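Local structure of cytochrome c, 1 heme-binding site (Geobacter sulfurreducens, 4RLR) at residues 52-57 with 103-108; 110-115 with 119-124; 57-62 with 123-128. The protein binds a single heme of low reduction potential and is essential for accepting electrons from an electrode, probably acting as an electron carrier. All blocks are in the same frame, centred on the assembly; numbering follows the deposited sequence.

Overall arrangement
The three contacts run from the interior outward. Interaction 1 is buried, interaction 3 is partly buried with its centre about 5 Å from that of interaction 1, and interaction 2 lies at the surface, its centre about 15 Å from the centre of the chain. Interactions 1 and 3 share Tyr-57 and both reach the heme; interactions 2 and 3 share Asn-123 and Ala-124. The chemistry follows the depth. Interaction 1 joins its segments by aliphatic groups against an indole, interaction 3 by methyl contacts, with a zinc-propionate site at the far end of segment 57-62, and interaction 2 by a salt bridge, a weak amide bond and bridging waters, supplemented by one apolar pair.

Interaction 1: residues 52-57 with 103-108; sequences SHLIFY and KAWVGV. With HEM (protoporphyrin IX containing Fe), chain B.
Trp-105 brings the six-membered part of its indole up to Leu-54 and Ile-55, and these three residues account for the whole of the surface buried here. The nearest pair is Leu-54 CD2 with Trp-105 CH2 at 3.5 Å. The same methyl also lies 3.7 Å from Trp-105 CZ3, which places the CD2 branch at the outer carbons of the indole, obliquely to its plane. Both side chains extend toward each other: CG is anti to the backbone N in Leu-54 (chi1 -173°) and in Trp-105 (chi1 176°), and this carries each group into the space between the two backbones, whose nearest CA atoms, those of Ile-55 and Val-106, are 8.9 Å apart. Ile-55 contributes its CG2 branch, which lies 3.9 Å from Trp-105 CH2, while its CG1 arm leads away from the contact. No hydrogen bond links the segments; the polar NE1 of Trp-105 is satisfied elsewhere, by the carbonyl oxygen of Thr-128, a bond that probably limits rotation of the indole. On the heme side of the segment, Tyr-57 CE1 approaches the propionate carbon CBA of the heme at 3.9 Å. Phe-56 CD1 lies 3.4 Å above the centre of one face of the Tyr-57 ring, while Leu-54 O meets that ring at its edge. The contact thus joins the end of helix 51-55 to the last turn of helix 92-106 in the heme-enclosing core, with Tyr-5 and Ile-9 of helix 5-16 touching both Leu-54 and Trp-105, and Leu-66 of helix 65-70 also packing on the indole.

Interaction 2: residues 110-115 with 119-124; sequences NLKKWP and KEELNA
Lys-112 and Glu-121 form a salt bridge in which NZ of Lys-112 lies 2.9 Å from OE2 of Glu-121. The ammonium meets this oxygen on its syn side, 15° out of the carboxylate plane, and is also close to the second oxygen: NZ of Lys-112 to OE1 of Glu-121 is 3.2 Å, a weak bond, making the grip two-pronged but unequal. Both side chains are extended beyond CG, and they meet at about a right angle. Water 2 spans the same pair, accepting from NZ of Lys-112 and donating to OE1 of Glu-121 at 2.6 Å.

A second donor reaches the carboxylate from Asn-110, whose ND2 is 3.2 Å from OE2 of Glu-121. This bond is weak, bent to 137° at the hydrogen, and the amide and carboxylate planes are steeply turned against each other. The amide appears to be oriented by its other end: OD1 of Asn-110 accepts from the backbone N of Lys-112 at 2.8 Å, in the carbonyl plane, with a nearly straight N-H...O angle of 161°. That is an Asx turn in the loop after helix 92-106, which fixes OD1 on the loop's own backbone and so probably turns ND2 toward helix 119-123. ND2 of Asn-110 also donates to water 1 at 3.1 Å, which passes the link on to the backbone O of Glu-121 at 2.9 Å.

The apolar component lies farther along the loop. Trp-114 CZ3 packs against Leu-122 CD1 at 3.7 Å, with Leu-122 CD2 close behind, the two side chains crossing at about a right angle. Trp-114 also meets Trp-60 edge-to-face, and Leu-122 touches Ala-59.

Interaction 3: residues 57-62 with 123-128; sequences YTAWPD and NAITVT. With ZN (zinc ion), chain C; HEM (protoporphyrin IX containing Fe), chain B.
Ala-59 and Ile-125 make the plainest apolar contact between the two loops, with Ala-59 CB 3.8 Å from Ile-125 CG2. Ile-125 uses both branches: its CD1 comes within 3.9 Å of Ala-59 CA, and the nearest CA atoms across the segments belong to this same pair. Beside it, Val-127 CG2 lies 3.8 Å from Thr-58 OG1, a van der Waals contact with a methyl carbon; the hydroxyl's polar partner is the backbone O of Ile-55. Val-127 has a positive phi of 61°, and its chi1 of 101° lies well off a staggered position, which may mark local strain or uncertainty in the model.

Metal bonds and a propionate dominate the other end of segment 57-62. Asp-62 binds the zinc ion through both carboxylate oxygens, unequally: OD2 of Asp-62 is 2.0 Å and OD1 of Asp-62 is 2.4 Å from the metal. The heme propionate oxygen O1A completes the protein-heme link at 1.9 Å from the zinc, and waters 3 and 4 are also ligands. Water 3 also donates to heme O2A, so one propionate oxygen is held by the zinc directly and the other through a zinc-bound water.

Tyr-57 lies against the same propionate, its CD1 3.9 Å from heme O1A. With a serine in place of Tyr-57, this zinc-bound propionate would probably lose the ring that flanks it and be freer to shift.

Between these two ends the chain turns through a cis peptide before Pro-61, whose CG lies over one face of the Trp-60 ring. The contact joins the loop between helices 51-55 and 65-70 to the C-terminal chain after helix 119-123, while helix 65-70 lies alongside both, Leu-66 touching Thr-58 and Met-67 touching Ile-125.

Interaction 1: residues 52-57 with 103-108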
loop_
_atom_site.group_PDB
_atom_site.type_symbol
_atom_site.label_atom_id
_atom_site.label_comp_id
_atom_site.label_asym_id
_atom_site.label_seq_id
_atom_site.Cartn_x
_atom_site.Cartn_y
_atom_site.Cartn_z
ATOM N N SER A 52 2.012 8.520 7.731
ATOM C CA SER A 52 3.440 8.609 7.311
ATOM C C SER A 52 4.029 7.233 7.012
ATOM O O SER A 52 4.851 7.079 6.123
ATOM C CB SER A 52 4.303 9.330 8.344
ATOM O OG SER A 52 3.895 10.669 8.452
ATOM N N HIS A 53 3.579 6.209 7.728
ATOM C CA HIS A 53 4.122 4.884 7.481
ATOM C C HIS A 53 3.634 4.319 6.167
ATOM O O HIS A 53 4.405 3.632 5.490
ATOM C CB HIS A 53 3.864 3.928 8.649
ATOM C CG HIS A 53 4.805 4.123 9.798
ATOM N ND1 HIS A 53 4.540 4.982 10.853
ATOM C CD2 HIS A 53 6.039 3.612 10.032
ATOM C CE1 HIS A 53 5.552 4.960 11.698
ATOM N NE2 HIS A 53 6.469 4.129 11.229
ATOM N N LEU A 54 2.417 4.690 5.749
ATOM C CA LEU A 54 1.853 4.177 4.494
ATOM C C LEU A 54 2.372 4.890 3.238
ATOM O O LEU A 54 2.719 4.219 2.252
ATOM C CB LEU A 54 0.321 4.219 4.527
ATOM C CG LEU A 54 -0.422 3.550 3.351
ATOM C CD1 LEU A 54 -0.179 2.039 3.198
ATOM C CD2 LEU A 54 -1.883 3.840 3.539
ATOM N N ILE A 55 2.438 6.221 3.277
ATOM C CA ILE A 55 2.932 6.986 2.119
ATOM C C ILE A 55 4.410 6.716 1.746
ATOM O O ILE A 55 4.832 7.022 0.617
ATOM C CB ILE A 55 2.659 8.480 2.272
ATOM C CG1 ILE A 55 3.583 9.119 3.313
ATOM C CG2 ILE A 55 1.164 8.710 2.601
ATOM C CD1 ILE A 55 3.621 10.617 3.229
ATOM N N PHE A 56 5.161 6.112 2.680
ATOM C CA PHE A 56 6.508 5.578 2.434
ATOM C C PHE A 56 6.541 4.715 1.156
ATOM O O PHE A 56 7.547 4.692 0.401
ATOM C CB PHE A 56 6.950 4.766 3.672
ATOM C CG PHE A 56 8.366 4.218 3.625
ATOM C CD1 PHE A 56 8.646 3.009 2.970
ATOM C CD2 PHE A 56 9.399 4.864 4.279
ATOM C CE1 PHE A 56 9.915 2.496 2.946
ATOM C CE2 PHE A 56 10.685 4.344 4.253
ATOM C CZ PHE A 56 10.934 3.162 3.584
ATOM N N TYR A 57 5.419 4.040 0.918
ATOM C CA TYR A 57 5.269 3.051 -0.144
ATOM C C TYR A 57 4.567 3.606 -1.383
ATOM O O TYR A 57 4.163 2.861 -2.262
ATOM C CB TYR A 57 4.495 1.861 0.423
ATOM C CG TYR A 57 5.262 1.257 1.570
ATOM C CD1 TYR A 57 6.283 0.340 1.329
ATOM C CD2 TYR A 57 5.007 1.642 2.905
ATOM C CE1 TYR A 57 7.013 -0.208 2.376
ATOM C CE2 TYR A 57 5.734 1.100 3.954
ATOM C CZ TYR A 57 6.742 0.193 3.684
ATOM O OH TYR A 57 7.471 -0.335 4.700
ATOM N N LYS A 103 -6.856 3.820 -5.629
ATOM C CA LYS A 103 -6.368 4.527 -6.836
ATOM C C LYS A 103 -6.721 6.022 -6.782
ATOM O O LYS A 103 -5.947 6.894 -7.220
ATOM C CB LYS A 103 -6.906 3.900 -8.117
ATOM C CG LYS A 103 -6.512 2.430 -8.329
ATOM C CD LYS A 103 -6.574 2.032 -9.792
ATOM C CE LYS A 103 -5.926 0.674 -10.059
ATOM N NZ LYS A 103 -6.228 0.191 -11.439
ATOM N N ALA A 104 -7.889 6.325 -6.232
ATOM C CA ALA A 104 -8.302 7.720 -6.065
ATOM C C ALA A 104 -7.417 8.427 -5.065
ATOM O O ALA A 104 -7.079 9.593 -5.227
ATOM C CB ALA A 104 -9.729 7.795 -5.612
ATOM N N TRP A 105 -7.040 7.726 -4.014
ATOM C CA TRP A 105 -6.243 8.346 -2.978
ATOM C C TRP A 105 -4.836 8.619 -3.497
ATOM O O TRP A 105 -4.266 9.683 -3.282
ATOM C CB TRP A 105 -6.187 7.428 -1.758
ATOM C CG TRP A 105 -5.311 7.956 -0.666
ATOM C CD1 TRP A 105 -5.448 9.138 -0.016
ATOM C CD2 TRP A 105 -4.163 7.316 -0.100
ATOM N NE1 TRP A 105 -4.445 9.287 0.918
ATOM C CE2 TRP A 105 -3.650 8.175 0.895
ATOM C CE3 TRP A 105 -3.522 6.094 -0.329
ATOM C CZ2 TRP A 105 -2.528 7.853 1.657
ATOM C CZ3 TRP A 105 -2.412 5.775 0.433
ATOM C CH2 TRP A 105 -1.927 6.651 1.410
ATOM N N VAL A 106 -4.282 7.654 -4.197
ATOM C CA VAL A 106 -2.893 7.739 -4.594
ATOM C C VAL A 106 -2.704 8.826 -5.644
ATOM O O VAL A 106 -1.685 9.501 -5.642
ATOM C CB VAL A 106 -2.374 6.393 -5.092
ATOM C CG1 VAL A 106 -1.002 6.543 -5.737
ATOM C CG2 VAL A 106 -2.297 5.387 -3.906
ATOM N N GLY A 107 -3.707 9.009 -6.502
ATOM C CA GLY A 107 -3.651 10.007 -7.563
ATOM C C GLY A 107 -3.441 9.318 -8.897
ATOM O O GLY A 107 -4.405 8.989 -9.589
ATOM N N VAL A 108 -2.182 9.083 -9.249
ATOM C CA VAL A 108 -1.842 8.292 -10.420
ATOM C C VAL A 108 -1.335 6.902 -9.975
ATOM O O VAL A 108 -0.465 6.824 -9.127
ATOM C CB VAL A 108 -0.786 9.029 -11.302
ATOM C CG1 VAL A 108 -0.304 8.162 -12.444
ATOM C CG2 VAL A 108 -1.373 10.323 -11.880
HETATM C CHA HEM B . 4.144 -6.742 2.128
HETATM C CHB HEM B . 0.446 -3.692 1.520
HETATM C CHC HEM B . -2.321 -6.925 3.785
HETATM C CHD HEM B . 1.440 -9.659 4.914
HETATM C C1A HEM B . 3.348 -5.697 1.704
HETATM C C2A HEM B . 3.799 -4.646 0.833
HETATM C C3A HEM B . 2.786 -3.796 0.658
HETATM C C4A HEM B . 1.664 -4.287 1.411
HETATM C CMA HEM B . 2.782 -2.503 -0.167
HETATM C CAA HEM B . 5.212 -4.572 0.234
HETATM C CBA HEM B . 6.208 -3.797 1.096
HETATM C CGA HEM B . 7.496 -3.679 0.295
HETATM O O1A HEM B . 7.621 -2.805 -0.587
HETATM O O2A HEM B . 8.406 -4.482 0.536
HETATM C C1B HEM B . -0.631 -4.315 2.102
HETATM C C2B HEM B . -1.965 -3.808 2.087
HETATM C C3B HEM B . -2.742 -4.698 2.702
HETATM C C4B HEM B . -1.902 -5.797 3.113
HETATM C CMB HEM B . -2.292 -2.450 1.474
HETATM C CAB HEM B . -4.255 -4.646 2.931
HETATM C CBB HEM B . -5.030 -4.351 1.856
HETATM C C1C HEM B . -1.534 -7.907 4.313
HETATM C C2C HEM B . -2.039 -8.995 5.114
HETATM C C3C HEM B . -0.991 -9.763 5.457
HETATM C C4C HEM B . 0.177 -9.181 4.829
HETATM C CMC HEM B . -3.524 -9.130 5.525
HETATM C CAC HEM B . -0.942 -11.079 6.286
HETATM C CBC HEM B . -1.954 -11.974 6.243
HETATM C C1D HEM B . 2.522 -9.094 4.301
HETATM C C2D HEM B . 3.860 -9.595 4.451
HETATM C C3D HEM B . 4.720 -8.683 3.585
HETATM C C4D HEM B . 3.796 -7.735 3.000
HETATM C CMD HEM B . 4.293 -10.791 5.336
HETATM C CAD HEM B . 6.236 -8.754 3.374
HETATM C CBD HEM B . 6.593 -9.891 2.424
HETATM C CGD HEM B . 6.163 -9.485 1.038
HETATM O O1D HEM B . 6.709 -8.530 0.437
HETATM O O2D HEM B . 5.244 -10.134 0.522
HETATM N NA HEM B . 2.030 -5.471 2.022
HETATM N NB HEM B . -0.623 -5.538 2.716
HETATM N NC HEM B . -0.175 -8.068 4.133
HETATM N ND HEM B . 2.513 -8.005 3.442
HETATM FE FE HEM B . 0.877 -6.703 3.105
#

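Interaction 2: residues 110-115 with 119-124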
loop_
_atom_site.group_PDB
_atom_site.type_symbol
_atom_site.label_atom_id
_atom_site.label_comp_id
_atom_site.label_asym_id
_atom_site.label_seq_id
_atom_site.Cartn_x
_atom_site.Cartn_y
_atom_site.Cartn_z
ATOM N N ASN A 110 1.001 4.809 -10.456
ATOM C CA ASN A 110 2.316 4.579 -11.036
ATOM C C ASN A 110 3.040 3.376 -10.407
ATOM O O ASN A 110 3.291 3.359 -9.201
ATOM C CB ASN A 110 3.163 5.840 -10.894
ATOM C CG ASN A 110 4.377 5.842 -11.813
ATOM O OD1 ASN A 110 5.100 4.853 -11.931
ATOM N ND2 ASN A 110 4.600 6.973 -12.479
ATOM N N LEU A 111 3.405 2.393 -11.230
ATOM C CA LEU A 111 4.044 1.181 -10.741
ATOM C C LEU A 111 5.569 1.214 -10.755
ATOM O O LEU A 111 6.214 0.224 -10.368
ATOM C CB LEU A 111 3.601 -0.027 -11.564
ATOM C CG LEU A 111 2.123 -0.279 -11.842
ATOM C CD1 LEU A 111 1.949 -1.705 -12.356
ATOM C CD2 LEU A 111 1.277 -0.100 -10.620
ATOM N N LYS A 112 6.157 2.319 -11.212
ATOM C CA LYS A 112 7.586 2.378 -11.381
ATOM C C LYS A 112 8.319 2.450 -10.067
ATOM O O LYS A 112 7.740 2.781 -9.032
ATOM C CB LYS A 112 7.984 3.604 -12.186
ATOM C CG LYS A 112 7.614 3.543 -13.641
ATOM C CD LYS A 112 7.796 4.908 -14.293
ATOM C CE LYS A 112 7.243 4.906 -15.712
ATOM N NZ LYS A 112 7.539 6.196 -16.405
ATOM N N LYS A 113 9.607 2.153 -10.146
ATOM C CA LYS A 113 10.509 2.116 -8.993
ATOM C C LYS A 113 11.322 3.410 -8.983
ATOM O O LYS A 113 11.365 4.124 -9.991
ATOM C CB LYS A 113 11.420 0.868 -9.051
ATOM C CG LYS A 113 10.732 -0.372 -8.486
ATOM C CD LYS A 113 11.541 -1.625 -8.610
ATOM C CE LYS A 113 10.727 -2.838 -8.154
ATOM N N TRP A 114 11.961 3.706 -7.853
ATOM C CA TRP A 114 12.497 5.044 -7.614
ATOM C C TRP A 114 13.496 5.521 -8.710
ATOM O O TRP A 114 13.399 6.651 -9.176
ATOM C CB TRP A 114 13.152 5.130 -6.232
ATOM C CG TRP A 114 13.906 6.386 -5.993
ATOM C CD1 TRP A 114 15.261 6.519 -5.906
ATOM C CD2 TRP A 114 13.364 7.691 -5.813
ATOM N NE1 TRP A 114 15.593 7.826 -5.677
ATOM C CE2 TRP A 114 14.448 8.566 -5.614
ATOM C CE3 TRP A 114 12.061 8.212 -5.797
ATOM C CZ2 TRP A 114 14.276 9.916 -5.417
ATOM C CZ3 TRP A 114 11.901 9.554 -5.580
ATOM C CH2 TRP A 114 13.004 10.394 -5.396
ATOM N N PRO A 115 14.433 4.655 -9.119
ATOM C CA PRO A 115 15.447 5.064 -10.096
ATOM C C PRO A 115 14.889 5.363 -11.497
ATOM O O PRO A 115 15.587 5.973 -12.303
ATOM C CB PRO A 115 16.367 3.843 -10.165
ATOM C CG PRO A 115 16.087 3.063 -8.955
ATOM C CD PRO A 115 14.664 3.277 -8.651
ATOM N N LYS A 119 10.469 13.406 -11.833
ATOM C CA LYS A 119 9.893 14.387 -10.955
ATOM C C LYS A 119 8.442 14.703 -11.337
ATOM O O LYS A 119 7.603 14.815 -10.473
ATOM C CB LYS A 119 10.757 15.660 -10.943
ATOM C CG LYS A 119 10.204 16.785 -10.082
ATOM C CD LYS A 119 9.951 16.335 -8.640
ATOM C CE LYS A 119 10.047 17.467 -7.619
ATOM N NZ LYS A 119 9.040 18.567 -7.794
ATOM N N GLU A 120 8.136 14.828 -12.627
ATOM C CA GLU A 120 6.777 15.192 -13.035
ATOM C C GLU A 120 5.790 14.105 -12.566
ATOM O O GLU A 120 4.669 14.396 -12.146
ATOM C CB GLU A 120 6.696 15.403 -14.564
ATOM N N GLU A 121 6.234 12.854 -12.598
ATOM C CA GLU A 121 5.377 11.729 -12.231
ATOM C C GLU A 121 5.166 11.733 -10.723
ATOM O O GLU A 121 4.058 11.529 -10.242
ATOM C CB GLU A 121 6.009 10.414 -12.681
ATOM C CG GLU A 121 6.075 10.263 -14.181
ATOM C CD GLU A 121 6.646 8.934 -14.619
ATOM O OE1 GLU A 121 7.873 8.690 -14.444
ATOM O OE2 GLU A 121 5.857 8.122 -15.140
ATOM N N LEU A 122 6.246 11.983 -9.987
ATOM C CA LEU A 122 6.176 12.153 -8.536
ATOM C C LEU A 122 5.171 13.217 -8.163
ATOM O O LEU A 122 4.492 13.095 -7.144
ATOM C CB LEU A 122 7.552 12.492 -7.945
ATOM C CG LEU A 122 8.594 11.369 -7.964
ATOM C CD1 LEU A 122 10.014 11.912 -7.768
ATOM C CD2 LEU A 122 8.296 10.313 -6.926
ATOM N N ASN A 123 5.041 14.259 -8.974
ATOM C CA ASN A 123 4.117 15.329 -8.616
ATOM C C ASN A 123 2.669 14.851 -8.594
ATOM O O ASN A 123 1.828 15.427 -7.929
ATOM C CB ASN A 123 4.255 16.522 -9.571
ATOM C CG ASN A 123 5.631 17.192 -9.499
ATOM O OD1 ASN A 123 6.256 17.276 -8.429
ATOM N ND2 ASN A 123 6.093 17.703 -10.637
ATOM N N ALA A 124 2.386 13.781 -9.316
ATOM C CA ALA A 124 1.010 13.371 -9.557
ATOM C C ALA A 124 0.484 12.475 -8.440
ATOM O O ALA A 124 -0.691 12.075 -8.444
ATOM C CB ALA A 124 0.925 12.649 -10.867
HETATM O O HOH W 1 2.875 9.485 -11.875
HETATM O O HOH W 2 9.762 7.553 -15.874
#

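Interaction 3: residues 57-62 with 123-128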
loop_
_atom_site.group_PDB
_atom_site.type_symbol
_atom_site.label_atom_id
_atom_site.label_comp_id
_atom_site.label_asym_id
_atom_site.label_seq_id
_atom_site.Cartn_x
_atom_site.Cartn_y
_atom_site.Cartn_z
ATOM N N TYR A 57 5.419 4.040 0.918
ATOM C CA TYR A 57 5.269 3.051 -0.144
ATOM C C TYR A 57 4.567 3.606 -1.383
ATOM O O TYR A 57 4.163 2.861 -2.262
ATOM C CB TYR A 57 4.495 1.861 0.423
ATOM C CG TYR A 57 5.262 1.257 1.570
ATOM C CD1 TYR A 57 6.283 0.340 1.329
ATOM C CD2 TYR A 57 5.007 1.642 2.905
ATOM C CE1 TYR A 57 7.013 -0.208 2.376
ATOM C CE2 TYR A 57 5.734 1.100 3.954
ATOM C CZ TYR A 57 6.742 0.193 3.684
ATOM O OH TYR A 57 7.471 -0.335 4.700
ATOM N N THR A 58 4.447 4.918 -1.469
ATOM C CA THR A 58 3.793 5.515 -2.614
ATOM C C THR A 58 4.799 6.293 -3.458
ATOM O O THR A 58 5.277 5.743 -4.420
ATOM C CB THR A 58 2.554 6.324 -2.226
ATOM O OG1 THR A 58 2.930 7.423 -1.405
ATOM C CG2 THR A 58 1.544 5.424 -1.494
ATOM N N ALA A 59 5.105 7.541 -3.127
ATOM C CA ALA A 59 6.079 8.313 -3.912
ATOM C C ALA A 59 7.546 8.079 -3.525
ATOM O O ALA A 59 8.443 8.072 -4.389
ATOM C CB ALA A 59 5.768 9.790 -3.800
ATOM N N TRP A 60 7.806 7.931 -2.219
ATOM C CA TRP A 60 9.179 7.913 -1.730
ATOM C C TRP A 60 9.178 7.537 -0.255
ATOM O O TRP A 60 8.318 7.992 0.490
ATOM C CB TRP A 60 9.813 9.301 -1.911
ATOM C CG TRP A 60 11.214 9.379 -1.400
ATOM C CD1 TRP A 60 12.351 9.069 -2.074
ATOM C CD2 TRP A 60 11.617 9.810 -0.099
ATOM N NE1 TRP A 60 13.443 9.249 -1.261
ATOM C CE2 TRP A 60 13.018 9.722 -0.048
ATOM C CE3 TRP A 60 10.923 10.255 1.039
ATOM C CZ2 TRP A 60 13.740 10.032 1.102
ATOM C CZ3 TRP A 60 11.640 10.582 2.166
ATOM C CH2 TRP A 60 13.031 10.465 2.189
ATOM N N PRO A 61 10.145 6.723 0.173
ATOM C CA PRO A 61 11.260 6.096 -0.566
ATOM C C PRO A 61 10.943 4.813 -1.378
ATOM O O PRO A 61 11.697 4.514 -2.316
ATOM C CB PRO A 61 12.263 5.761 0.548
ATOM C CG PRO A 61 11.843 6.552 1.720
ATOM C CD PRO A 61 10.364 6.626 1.622
ATOM N N ASP A 62 9.899 4.059 -1.027
ATOM C CA ASP A 62 9.655 2.783 -1.711
ATOM C C ASP A 62 8.642 3.055 -2.825
ATOM O O ASP A 62 7.502 2.552 -2.810
ATOM C CB ASP A 62 9.178 1.718 -0.728
ATOM C CG ASP A 62 9.329 0.259 -1.254
ATOM O OD1 ASP A 62 9.611 -0.009 -2.425
ATOM O OD2 ASP A 62 9.132 -0.677 -0.447
ATOM N N ASN A 123 5.041 14.259 -8.974
ATOM C CA ASN A 123 4.117 15.329 -8.616
ATOM C C ASN A 123 2.669 14.851 -8.594
ATOM O O ASN A 123 1.828 15.427 -7.929
ATOM C CB ASN A 123 4.255 16.522 -9.571
ATOM C CG ASN A 123 5.631 17.192 -9.499
ATOM O OD1 ASN A 123 6.256 17.276 -8.429
ATOM N ND2 ASN A 123 6.093 17.703 -10.637
ATOM N N ALA A 124 2.386 13.781 -9.316
ATOM C CA ALA A 124 1.010 13.371 -9.557
ATOM C C ALA A 124 0.484 12.475 -8.440
ATOM O O ALA A 124 -0.691 12.075 -8.444
ATOM C CB ALA A 124 0.925 12.649 -10.867
ATOM N N ILE A 125 1.363 12.152 -7.499
ATOM C CA ILE A 125 1.008 11.288 -6.375
ATOM C C ILE A 125 0.539 12.175 -5.224
ATOM O O ILE A 125 1.341 12.839 -4.596
ATOM C CB ILE A 125 2.219 10.403 -6.007
ATOM C CG1 ILE A 125 2.412 9.334 -7.094
ATOM C CG2 ILE A 125 2.023 9.748 -4.674
ATOM C CD1 ILE A 125 3.710 8.539 -6.995
ATOM N N THR A 126 -0.764 12.196 -4.951
ATOM C CA THR A 126 -1.332 13.218 -4.070
ATOM C C THR A 126 -1.495 12.804 -2.611
ATOM O O THR A 126 -1.105 13.550 -1.686
ATOM C CB THR A 126 -2.700 13.669 -4.605
ATOM O OG1 THR A 126 -3.469 12.520 -4.962
ATOM C CG2 THR A 126 -2.523 14.518 -5.838
ATOM N N VAL A 127 -2.169 11.674 -2.418
ATOM C CA VAL A 127 -2.081 10.932 -1.197
ATOM C C VAL A 127 -2.576 11.850 -0.049
ATOM O O VAL A 127 -1.949 12.013 0.973
ATOM C CB VAL A 127 -0.594 10.338 -1.162
ATOM C CG1 VAL A 127 0.376 11.096 -0.275
ATOM C CG2 VAL A 127 -0.596 8.885 -0.936
ATOM N N THR A 128 -3.727 12.486 -0.270
ATOM C CA THR A 128 -4.240 13.473 0.671
ATOM C C THR A 128 -4.551 12.918 2.061
ATOM O O THR A 128 -5.189 11.865 2.196
ATOM C CB THR A 128 -5.507 14.139 0.109
ATOM O OG1 THR A 128 -5.206 14.669 -1.187
ATOM C CG2 THR A 128 -6.001 15.250 1.024
HETATM ZN ZN ZN C . 9.109 -2.214 -1.691
HETATM C CHA HEM B . 4.144 -6.742 2.128
HETATM C CHB HEM B . 0.446 -3.692 1.520
HETATM C CHC HEM B . -2.321 -6.925 3.785
HETATM C CHD HEM B . 1.440 -9.659 4.914
HETATM C C1A HEM B . 3.348 -5.697 1.704
HETATM C C2A HEM B . 3.799 -4.646 0.833
HETATM C C3A HEM B . 2.786 -3.796 0.658
HETATM C C4A HEM B . 1.664 -4.287 1.411
HETATM C CMA HEM B . 2.782 -2.503 -0.167
HETATM C CAA HEM B . 5.212 -4.572 0.234
HETATM C CBA HEM B . 6.208 -3.797 1.096
HETATM C CGA HEM B . 7.496 -3.679 0.295
HETATM O O1A HEM B . 7.621 -2.805 -0.587
HETATM O O2A HEM B . 8.406 -4.482 0.536
HETATM C C1B HEM B . -0.631 -4.315 2.102
HETATM C C2B HEM B . -1.965 -3.808 2.087
HETATM C C3B HEM B . -2.742 -4.698 2.702
HETATM C C4B HEM B . -1.902 -5.797 3.113
HETATM C CMB HEM B . -2.292 -2.450 1.474
HETATM C CAB HEM B . -4.255 -4.646 2.931
HETATM C CBB HEM B . -5.030 -4.351 1.856
HETATM C C1C HEM B . -1.534 -7.907 4.313
HETATM C C2C HEM B . -2.039 -8.995 5.114
HETATM C C3C HEM B . -0.991 -9.763 5.457
HETATM C C4C HEM B . 0.177 -9.181 4.829
HETATM C CMC HEM B . -3.524 -9.130 5.525
HETATM C CAC HEM B . -0.942 -11.079 6.286
HETATM C CBC HEM B . -1.954 -11.974 6.243
HETATM C C1D HEM B . 2.522 -9.094 4.301
HETATM C C2D HEM B . 3.860 -9.595 4.451
HETATM C C3D HEM B . 4.720 -8.683 3.585
HETATM C C4D HEM B . 3.796 -7.735 3.000
HETATM C CMD HEM B . 4.293 -10.791 5.336
HETATM C CAD HEM B . 6.236 -8.754 3.374
HETATM C CBD HEM B . 6.593 -9.891 2.424
HETATM C CGD HEM B . 6.163 -9.485 1.038
HETATM O O1D HEM B . 6.709 -8.530 0.437
HETATM O O2D HEM B . 5.244 -10.134 0.522
HETATM N NA HEM B . 2.030 -5.471 2.022
HETATM N NB HEM B . -0.623 -5.538 2.716
HETATM N NC HEM B . -0.175 -8.068 4.133
HETATM N ND HEM B . 2.513 -8.005 3.442
HETATM FE FE HEM B . 0.877 -6.703 3.105
HETATM O O HOH W 3 10.368 -3.575 -0.850
HETATM O O HOH W 4 8.287 -2.856 -3.498
#